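Local coordinates for protein DyP-type peroxidase (PDB 6FSK) that probably oxidises dyes and other substrates with hydrogen peroxide as a heme b peroxidase of the dye-decolorizing family, Mn(II) among its likely substrates, at residues N204-P207 and G208-P211; E290-P293 and L294-D297; T365-E368 and H369-K373. The protein carries 1 engineered substitution. All blocks are in the same frame, centred on the assembly; numbering follows the deposited sequence.

Three local turns and caps, met in series along the chain, lie in the C-terminal family region of this heme peroxidase. Contact 1 is the one nearest the cofactor: the side chain of Gln209 is about 9 Å from the heme, and Gly208 lies about 6 Å from the side chain of the heme-binding Arg336. Contact 2 stands further out, with the side chain of Asp296 about 12 Å from the heme; its nearest atoms are about 9 Å from those of contact 1. Contact 3 is a short capped helix away from the heme site, its centre about 30 Å from that of contact 2 and about 41 Å from that of contact 1.

Contact 1 of 3, residues N204-P207 and G208-P211; sequences NPLP and GQDP
Gln209 reaches back across the turn to Leu206 and lays its side-chain oxygen on the backbone of that residue. Leu206 N donates to Gln209 OE1 at 2.9 Å, in the plane of the side-chain carbonyl and on a lone pair, with an N-H...O angle of 156°. An extended chain makes this reach possible: CG of Gln209 stands anti to the backbone N (chi1 -161°), and the next torsion continues straight to the amide. The leucine side chain slants across the glutamine, so that Gln209 OE1 also lies 3.5 Å from Leu206 CB, with CG and CD1 of the leucine a little further off. Residues Leu206 to Gln209 form a type II beta turn, with Pro207 and Gly208 at its two corners. Gln209 N closes it on Leu206 O at 3.1 Å, coming from above the carbonyl plane rather than on a lone pair. Gly208 takes the positive phi (86°) of the third position of such a turn. Leu206 and Gln209 are thus joined twice, once by backbone alone and once through the glutamine amide. The other end of that amide is held too: NE2 donates to His195 O, which fixes the rotation of the group and ties the turn to the chain beside the heme-binding Ser194. Beyond the turn, nearer the ends of the segment, the Pro205 and Pro211 rings cross at about a right angle, Pro205 CG 4.1 Å from Pro211 CG, and both rest on Ala197 of strand 197-198. Pro205 CB lies 3.4 Å from Gln209 O. Leu206 and Pro207 also touch Gln305.

Contact 2 of 3, residues E290-P293 and L294-D297; sequences EITP and LKDD
Thr292 OG1 donates to Lys295 O across a tight bend, at a short 2.6 Å. The hydroxyl comes in tilted 21° from the carbonyl plane, with a C=O...O angle of 156°. Its placement follows from chi1 of -173°, which turns OG1 away from the threonine's own N and leaves the methyl between N and the carbonyl carbon. Through that methyl, Thr292 CG2 lies 4.0 Å from Asp297 CB, the two side chains meeting at about a right angle. A water completes the first shell: it donates to Thr292 OG1 at 3.0 Å and accepts from Leu294 N at 2.8 Å. The hydroxyl gives one bond, to Lys295 O, and takes one from the water, which links it to Leu294 N. The neighbouring Pro293 and Leu294 side chains touch only loosely, Pro293 CG to Leu294 CG 4.5 Å.

One shell further out, Trp283 NE1 donates to Thr292 O, which helps fix the threonine backbone. Asp296 OD1 accepts from Ser285 OG and, in a weak and bent bond of 2.7 Å, from Asp297 N. Asp297 is the N-cap of the next helix: its OD1 takes the N-H of Leu300, and more weakly that of Lys299. The bend thus leads from the loop after helix 268-280 into helix 298-302, where Leu300 packs against both Ile291 and Thr292.

Contact 3 of 3, residues T365-E368 and H369-K373; sequences TSQE and HHDKK
Gln367 and His370 both give a hydrogen to one carboxylate oxygen, Asp371 OD1, from the same face of its plane. The imidazole points its edge at that oxygen: His370 ND1 donates to Asp371 OD1 at 3.2 Å, nearly straight and in the ring plane, reaching the anti side of the oxygen. Gln367 NE2 meets Asp371 OD1 at 3.0 Å from well above the carboxylate, 43° out of its plane, although OD1 lies in the plane of the glutamine amide. The amide and carboxylate planes lie 49° apart. A bend at chi2 (68°) brings the glutamine amide round to Asp371, one helical turn on, while Gln367 CG lies 3.6 Å from Asp371 OD2. Two donors on one oxygen would probably stabilise the negative charge and limit rotation of the carboxylate.

Both ends of this short helix, residues 366-371, are capped. Thr365 and Glu368 make a capping box at the start: Glu368 N donates to Thr365 OG1 at 3.1 Å, and Thr365 N donates to the anti lone pair of Glu368 OE2 at 2.9 Å. A Schellman motif ends it at Lys372, which has positive phi: Lys373 N returns to Glu368 O at 3.3 Å, and Lys372 N bonds to His369 O.

The carboxylate of the buried Glu368 also takes the backbone N-H groups of His375 and His376 on OE1 and a salt bridge from Arg378 on OE2. It thereby joins the helix to the chain leading into strand 379-386. Helix 249-258 is touched by three side chains: Glu368 meets Pro250, Lys372 meets Asp254 and Lys373 meets Glu251.

Contact 1 of 3, residues N204-P207 and G208-P211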
ATOM      1  N   ASN A 204     -14.608   8.274 -15.379  1.00 21.21           N
ATOM      2  CA  ASN A 204     -13.720   8.582 -16.471  1.00 24.93           C
ATOM      3  C   ASN A 204     -12.361   7.989 -16.251  1.00 20.05           C
ATOM      4  O   ASN A 204     -11.405   8.707 -15.963  1.00 21.21           O
ATOM      5  CB  ASN A 204     -13.565  10.090 -16.586  1.00 28.42           C
ATOM      6  CG  ASN A 204     -14.842  10.715 -16.971  1.00 36.94           C
ATOM      7  OD1 ASN A 204     -15.486  11.406 -16.172  1.00 45.98           O
ATOM      8  ND2 ASN A 204     -15.296  10.361 -18.154  1.00 37.70           N
ATOM      9  N   PRO A 205     -12.267   6.645 -16.378  1.00 18.64           N
ATOM     10  CA  PRO A 205     -10.921   6.069 -16.195  1.00 17.79           C
ATOM     11  C   PRO A 205      -9.901   6.686 -17.139  1.00 20.60           C
ATOM     12  O   PRO A 205     -10.198   7.022 -18.304  1.00 18.65           O
ATOM     13  CB  PRO A 205     -11.091   4.578 -16.486  1.00 18.66           C
ATOM     14  CG  PRO A 205     -12.548   4.322 -16.385  1.00 19.71           C
ATOM     15  CD  PRO A 205     -13.281   5.618 -16.672  1.00 18.98           C
ATOM     16  N   LEU A 206      -8.699   6.854 -16.634  1.00 16.98           N
ATOM     17  CA  LEU A 206      -7.585   7.304 -17.437  1.00 18.30           C
ATOM     18  C   LEU A 206      -7.195   6.340 -18.542  1.00 21.16           C
ATOM     19  O   LEU A 206      -7.560   5.155 -18.526  1.00 23.32           O
ATOM     20  CB  LEU A 206      -6.412   7.585 -16.479  1.00 16.78           C
ATOM     21  CG  LEU A 206      -6.573   8.720 -15.484  1.00 17.49           C
ATOM     22  CD1 LEU A 206      -5.611   8.602 -14.296  1.00 20.14           C
ATOM     23  CD2 LEU A 206      -6.392  10.053 -16.223  1.00 20.04           C
ATOM     24  N   PRO A 207      -6.508   6.824 -19.582  1.00 21.35           N
ATOM     25  CA  PRO A 207      -5.993   5.897 -20.592  1.00 25.42           C
ATOM     26  C   PRO A 207      -5.097   4.849 -19.948  1.00 26.28           C
ATOM     27  O   PRO A 207      -4.192   5.152 -19.142  1.00 24.20           O
ATOM     28  CB  PRO A 207      -5.202   6.812 -21.548  1.00 25.83           C
ATOM     29  CG  PRO A 207      -5.832   8.154 -21.311  1.00 22.44           C
ATOM     30  CD  PRO A 207      -6.093   8.223 -19.843  1.00 22.81           C
ATOM     31  N   GLY A 208      -5.419   3.589 -20.261  1.00 31.11           N
ATOM     32  CA  GLY A 208      -4.686   2.461 -19.712  1.00 30.61           C
ATOM     33  C   GLY A 208      -5.137   1.916 -18.336  1.00 29.27           C
ATOM     34  O   GLY A 208      -4.525   0.988 -17.778  1.00 30.35           O
ATOM     35  N   GLN A 209      -6.177   2.534 -17.775  1.00 25.00           N
ATOM     36  CA  GLN A 209      -6.700   2.216 -16.501  1.00 22.61           C
ATOM     37  C   GLN A 209      -7.945   1.374 -16.773  1.00 22.24           C
ATOM     38  O   GLN A 209      -9.038   1.899 -17.057  1.00 23.09           O
ATOM     39  CB  GLN A 209      -7.017   3.482 -15.775  1.00 23.79           C
ATOM     40  CG  GLN A 209      -7.155   3.358 -14.309  1.00 21.18           C
ATOM     41  CD  GLN A 209      -7.516   4.621 -13.552  1.00 22.38           C
ATOM     42  OE1 GLN A 209      -8.105   5.590 -14.099  1.00 20.16           O
ATOM     43  NE2 GLN A 209      -7.302   4.569 -12.209  1.00 19.58           N
ATOM     44  N   ASP A 210      -7.791   0.044 -16.697  1.00 22.95           N
ATOM     45  CA  ASP A 210      -8.850  -0.908 -16.847  1.00 25.42           C
ATOM     46  C   ASP A 210      -9.767  -0.857 -15.607  1.00 22.26           C
ATOM     47  O   ASP A 210      -9.247  -0.753 -14.433  1.00 30.67           O
ATOM     48  CB  ASP A 210      -8.222  -2.334 -16.826  1.00 27.09           C
ATOM     49  CG  ASP A 210      -7.263  -2.581 -17.973  1.00 30.20           C
ATOM     50  OD1 ASP A 210      -7.338  -1.806 -18.956  1.00 30.92           O
ATOM     51  OD2 ASP A 210      -6.457  -3.554 -17.917  1.00 28.98           O
ATOM     52  N   PRO A 211     -11.083  -0.601 -15.836  1.00 15.72           N
ATOM     53  CA  PRO A 211     -11.878  -0.558 -14.607  1.00 13.23           C
ATOM     54  C   PRO A 211     -12.283  -1.961 -14.159  1.00 11.87           C
ATOM     55  O   PRO A 211     -12.550  -2.834 -15.005  1.00 12.95           O
ATOM     56  CB  PRO A 211     -13.107   0.271 -14.949  1.00 15.25           C
ATOM     57  CG  PRO A 211     -13.150   0.294 -16.400  1.00 18.91           C
ATOM     58  CD  PRO A 211     -11.852  -0.165 -16.983  1.00 17.86           C
TER

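Contact 2 of 3, residues E290-P293 and L294-D297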
ATOM      1  N   GLU A 290       8.899   1.222 -19.284  1.00 12.65           N
ATOM      2  CA  GLU A 290       8.373   0.490 -20.390  1.00 15.25           C
ATOM      3  C   GLU A 290       8.160   1.403 -21.612  1.00 14.87           C
ATOM      4  O   GLU A 290       8.282   0.920 -22.748  1.00 15.51           O
ATOM      5  CB  GLU A 290       7.072  -0.194 -19.982  1.00 15.18           C
ATOM      6  CG  GLU A 290       6.332  -1.014 -21.002  1.00 16.23           C
ATOM      7  CD  GLU A 290       7.095  -2.241 -21.500  1.00 17.59           C
ATOM      8  OE1 GLU A 290       8.136  -2.671 -20.897  1.00 17.86           O
ATOM      9  OE2 GLU A 290       6.594  -2.820 -22.493  1.00 20.54           O
ATOM     10  N   ILE A 291       7.811   2.657 -21.356  1.00 13.20           N
ATOM     11  CA  ILE A 291       7.619   3.671 -22.441  1.00 13.93           C
ATOM     12  C   ILE A 291       8.953   4.315 -22.746  1.00 15.12           C
ATOM     13  O   ILE A 291       9.298   4.487 -23.972  1.00 16.27           O
ATOM     14  CB  ILE A 291       6.540   4.688 -22.069  1.00 14.08           C
ATOM     15  CG1 ILE A 291       5.216   3.971 -21.832  1.00 14.97           C
ATOM     16  CG2 ILE A 291       6.425   5.804 -23.140  1.00 15.22           C
ATOM     17  CD1 ILE A 291       4.030   4.836 -21.449  1.00 16.69           C
ATOM     18  N   THR A 292       9.735   4.712 -21.746  1.00 13.76           N
ATOM     19  CA  THR A 292      11.009   5.384 -21.957  1.00 13.41           C
ATOM     20  C   THR A 292      12.167   4.648 -21.255  1.00 13.84           C
ATOM     21  O   THR A 292      12.550   4.996 -20.137  1.00 13.92           O
ATOM     22  CB  THR A 292      10.918   6.885 -21.625  1.00 14.78           C
ATOM     23  OG1 THR A 292      12.121   7.559 -21.982  1.00 15.95           O
ATOM     24  CG2 THR A 292      10.576   7.158 -20.169  1.00 14.33           C
ATOM     25  N   PRO A 293      12.702   3.593 -21.916  1.00 11.92           N
ATOM     26  CA  PRO A 293      13.644   2.681 -21.201  1.00 12.82           C
ATOM     27  C   PRO A 293      15.087   3.177 -21.094  1.00 14.03           C
ATOM     28  O   PRO A 293      15.839   2.637 -20.249  1.00 16.68           O
ATOM     29  CB  PRO A 293      13.590   1.382 -22.038  1.00 14.12           C
ATOM     30  CG  PRO A 293      13.164   1.871 -23.389  1.00 14.43           C
ATOM     31  CD  PRO A 293      12.205   2.953 -23.143  1.00 13.45           C
ATOM     32  N   LEU A 294      15.465   4.197 -21.907  1.00 14.40           N
ATOM     33  CA  LEU A 294      16.857   4.585 -21.963  1.00 16.03           C
ATOM     34  C   LEU A 294      17.174   5.784 -21.142  1.00 15.00           C
ATOM     35  O   LEU A 294      18.291   5.891 -20.634  1.00 16.53           O
ATOM     36  CB  LEU A 294      17.305   4.854 -23.437  1.00 17.85           C
ATOM     37  CG  LEU A 294      17.089   3.723 -24.454  1.00 20.70           C
ATOM     38  CD1 LEU A 294      17.497   4.108 -25.879  1.00 24.07           C
ATOM     39  CD2 LEU A 294      17.901   2.515 -24.085  1.00 20.62           C
ATOM     40  N   LYS A 295      16.195   6.664 -20.979  1.00 15.46           N
ATOM     41  CA  LYS A 295      16.422   7.889 -20.249  1.00 16.49           C
ATOM     42  C   LYS A 295      15.062   8.408 -19.729  1.00 14.94           C
ATOM     43  O   LYS A 295      13.990   7.981 -20.171  1.00 15.37           O
ATOM     44  CB  LYS A 295      17.027   8.974 -21.197  1.00 20.70           C
ATOM     45  CG  LYS A 295      16.123   9.321 -22.343  1.00 25.34           C
ATOM     46  CD  LYS A 295      16.643  10.447 -23.233  1.00 35.53           C
ATOM     47  CE  LYS A 295      15.698  10.614 -24.417  1.00 42.15           C
ATOM     48  NZ  LYS A 295      15.803  11.989 -24.977  1.00 52.00           N
ATOM     49  N   ASP A 296      15.159   9.283 -18.748  1.00 15.02           N
ATOM     50  CA  ASP A 296      13.949   9.815 -18.105  1.00 15.63           C
ATOM     51  C   ASP A 296      13.230  10.710 -19.137  1.00 16.79           C
ATOM     52  O   ASP A 296      13.843  11.186 -20.108  1.00 17.34           O
ATOM     53  CB  ASP A 296      14.353  10.643 -16.896  1.00 15.60           C
ATOM     54  CG  ASP A 296      13.166  11.144 -16.040  1.00 15.44           C
ATOM     55  OD1 ASP A 296      12.033  10.661 -16.211  1.00 17.58           O
ATOM     56  OD2 ASP A 296      13.488  11.985 -15.226  1.00 18.41           O
ATOM     57  N   ASP A 297      11.930  10.900 -18.932  1.00 15.13           N
ATOM     58  CA  ASP A 297      11.101  11.875 -19.710  1.00 16.60           C
ATOM     59  C   ASP A 297      10.183  12.544 -18.683  1.00 16.71           C
ATOM     60  O   ASP A 297       9.085  12.064 -18.402  1.00 16.53           O
ATOM     61  CB  ASP A 297      10.378  11.132 -20.810  1.00 17.86           C
ATOM     62  CG  ASP A 297       9.536  12.041 -21.713  1.00 19.65           C
ATOM     63  OD1 ASP A 297       9.263  13.147 -21.310  1.00 22.98           O
ATOM     64  OD2 ASP A 297       9.049  11.545 -22.746  1.00 23.60           O
TER
HETATM   65  O   HOH W   1      14.226   6.143 -23.511  1.00 21.56           O

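Contact 3 of 3, residues T365-E368 and H369-K373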
ATOM      1  N   THR A 365      19.964  13.486   6.199  1.00 12.72           N
ATOM      2  CA  THR A 365      20.838  14.568   6.666  1.00 13.68           C
ATOM      3  C   THR A 365      22.226  14.501   5.996  1.00 14.13           C
ATOM      4  O   THR A 365      22.615  13.507   5.389  1.00 15.33           O
ATOM      5  CB  THR A 365      21.111  14.485   8.162  1.00 14.22           C
ATOM      6  OG1 THR A 365      21.774  13.291   8.439  1.00 14.83           O
ATOM      7  CG2 THR A 365      19.775  14.509   9.016  1.00 15.67           C
ATOM      8  N   SER A 366      22.937  15.642   6.052  1.00 14.62           N
ATOM      9  CA  SER A 366      24.326  15.639   5.509  1.00 14.99           C
ATOM     10  C   SER A 366      25.163  14.559   6.096  1.00 13.97           C
ATOM     11  O   SER A 366      25.950  13.903   5.385  1.00 16.30           O
ATOM     12  CB  SER A 366      24.990  17.058   5.831  1.00 17.15           C
ATOM     13  OG  SER A 366      24.262  18.019   5.112  1.00 23.49           O
ATOM     14  N   GLN A 367      25.038  14.266   7.391  1.00 12.85           N
ATOM     15  CA  GLN A 367      25.871  13.252   8.025  1.00 15.41           C
ATOM     16  C   GLN A 367      25.476  11.855   7.499  1.00 15.36           C
ATOM     17  O   GLN A 367      26.346  10.979   7.304  1.00 15.26           O
ATOM     18  CB  GLN A 367      25.760  13.220   9.535  1.00 17.67           C
ATOM     19  CG  GLN A 367      26.764  12.319  10.199  1.00 21.30           C
ATOM     20  CD  GLN A 367      28.212  12.868  10.056  1.00 25.82           C
ATOM     21  OE1 GLN A 367      28.454  14.021  10.343  1.00 27.30           O
ATOM     22  NE2 GLN A 367      29.111  12.078   9.506  1.00 28.88           N
ATOM     23  N   GLU A 368      24.164  11.609   7.378  1.00 13.21           N
ATOM     24  CA  GLU A 368      23.734  10.364   6.792  1.00 13.96           C
ATOM     25  C   GLU A 368      24.237  10.199   5.403  1.00 13.22           C
ATOM     26  O   GLU A 368      24.654   9.064   5.052  1.00 15.10           O
ATOM     27  CB  GLU A 368      22.178  10.269   6.790  1.00 12.79           C
ATOM     28  CG  GLU A 368      21.577  10.105   8.153  1.00 12.69           C
ATOM     29  CD  GLU A 368      20.020  10.070   8.114  1.00 12.52           C
ATOM     30  OE1 GLU A 368      19.353   9.032   8.496  1.00 12.66           O
ATOM     31  OE2 GLU A 368      19.454  11.102   7.689  1.00 14.20           O
ATOM     32  N   HIS A 369      24.148  11.234   4.588  1.00 13.62           N
ATOM     33  CA  HIS A 369      24.690  11.155   3.199  1.00 17.42           C
ATOM     34  C   HIS A 369      26.197  10.853   3.216  1.00 17.13           C
ATOM     35  O   HIS A 369      26.678   9.923   2.551  1.00 16.88           O
ATOM     36  CB  HIS A 369      24.385  12.419   2.478  1.00 18.83           C
ATOM     37  CG  HIS A 369      24.835  12.414   1.062  1.00 23.51           C
ATOM     38  ND1 HIS A 369      24.254  11.612   0.104  1.00 25.89           N
ATOM     39  CD2 HIS A 369      25.765  13.168   0.419  1.00 26.57           C
ATOM     40  CE1 HIS A 369      24.831  11.855  -1.072  1.00 27.93           C
ATOM     41  NE2 HIS A 369      25.739  12.803  -0.903  1.00 28.06           N
ATOM     42  N   HIS A 370      26.935  11.496   4.135  1.00 17.25           N
ATOM     43  CA  HIS A 370      28.398  11.267   4.190  1.00 18.83           C
ATOM     44  C   HIS A 370      28.689   9.870   4.607  1.00 18.64           C
ATOM     45  O   HIS A 370      29.558   9.205   4.035  1.00 19.05           O
ATOM     46  CB  HIS A 370      29.013  12.241   5.185  1.00 20.49           C
ATOM     47  CG  HIS A 370      30.468  11.999   5.436  1.00 25.40           C
ATOM     48  ND1 HIS A 370      30.937  11.070   6.355  1.00 29.19           N
ATOM     49  CD2 HIS A 370      31.558  12.503   4.820  1.00 31.00           C
ATOM     50  CE1 HIS A 370      32.260  11.048   6.320  1.00 29.47           C
ATOM     51  NE2 HIS A 370      32.657  11.917   5.409  1.00 30.25           N
ATOM     52  N   ASP A 371      27.989   9.373   5.639  1.00 16.53           N
ATOM     53  CA  ASP A 371      28.199   8.097   6.201  1.00 16.27           C
ATOM     54  C   ASP A 371      27.668   6.944   5.319  1.00 15.32           C
ATOM     55  O   ASP A 371      28.041   5.822   5.551  1.00 16.71           O
ATOM     56  CB  ASP A 371      27.493   7.993   7.567  1.00 18.24           C
ATOM     57  CG  ASP A 371      28.186   8.778   8.698  1.00 21.99           C
ATOM     58  OD1 ASP A 371      29.274   9.300   8.480  1.00 23.52           O
ATOM     59  OD2 ASP A 371      27.568   8.874   9.778  1.00 21.65           O
ATOM     60  N   LYS A 372      26.764   7.271   4.406  1.00 14.06           N
ATOM     61  CA  LYS A 372      25.987   6.284   3.640  1.00 13.87           C
ATOM     62  C   LYS A 372      25.244   5.360   4.555  1.00 14.73           C
ATOM     63  O   LYS A 372      25.020   4.184   4.259  1.00 16.04           O
ATOM     64  CB  LYS A 372      26.864   5.552   2.570  1.00 15.54           C
ATOM     65  CG  LYS A 372      27.701   6.526   1.753  1.00 16.22           C
ATOM     66  CD  LYS A 372      28.485   5.851   0.630  1.00 20.61           C
ATOM     67  CE  LYS A 372      29.171   6.884  -0.326  1.00 23.62           C
ATOM     68  NZ  LYS A 372      30.247   6.205  -1.065  1.00 30.30           N
ATOM     69  N   LYS A 373      24.755   5.865   5.687  1.00 13.91           N
ATOM     70  CA  LYS A 373      24.038   5.041   6.626  1.00 14.06           C
ATOM     71  C   LYS A 373      22.871   5.839   7.214  1.00 13.28           C
ATOM     72  O   LYS A 373      22.973   7.005   7.464  1.00 14.15           O
ATOM     73  CB  LYS A 373      24.894   4.604   7.791  1.00 18.12           C
ATOM     74  CG  LYS A 373      26.054   3.686   7.385  1.00 22.14           C
ATOM     75  CD  LYS A 373      25.609   2.313   6.839  1.00 30.76           C
ATOM     76  CE  LYS A 373      26.772   1.518   6.237  1.00 37.16           C
ATOM     77  NZ  LYS A 373      27.892   1.474   7.222  1.00 44.77           N
TER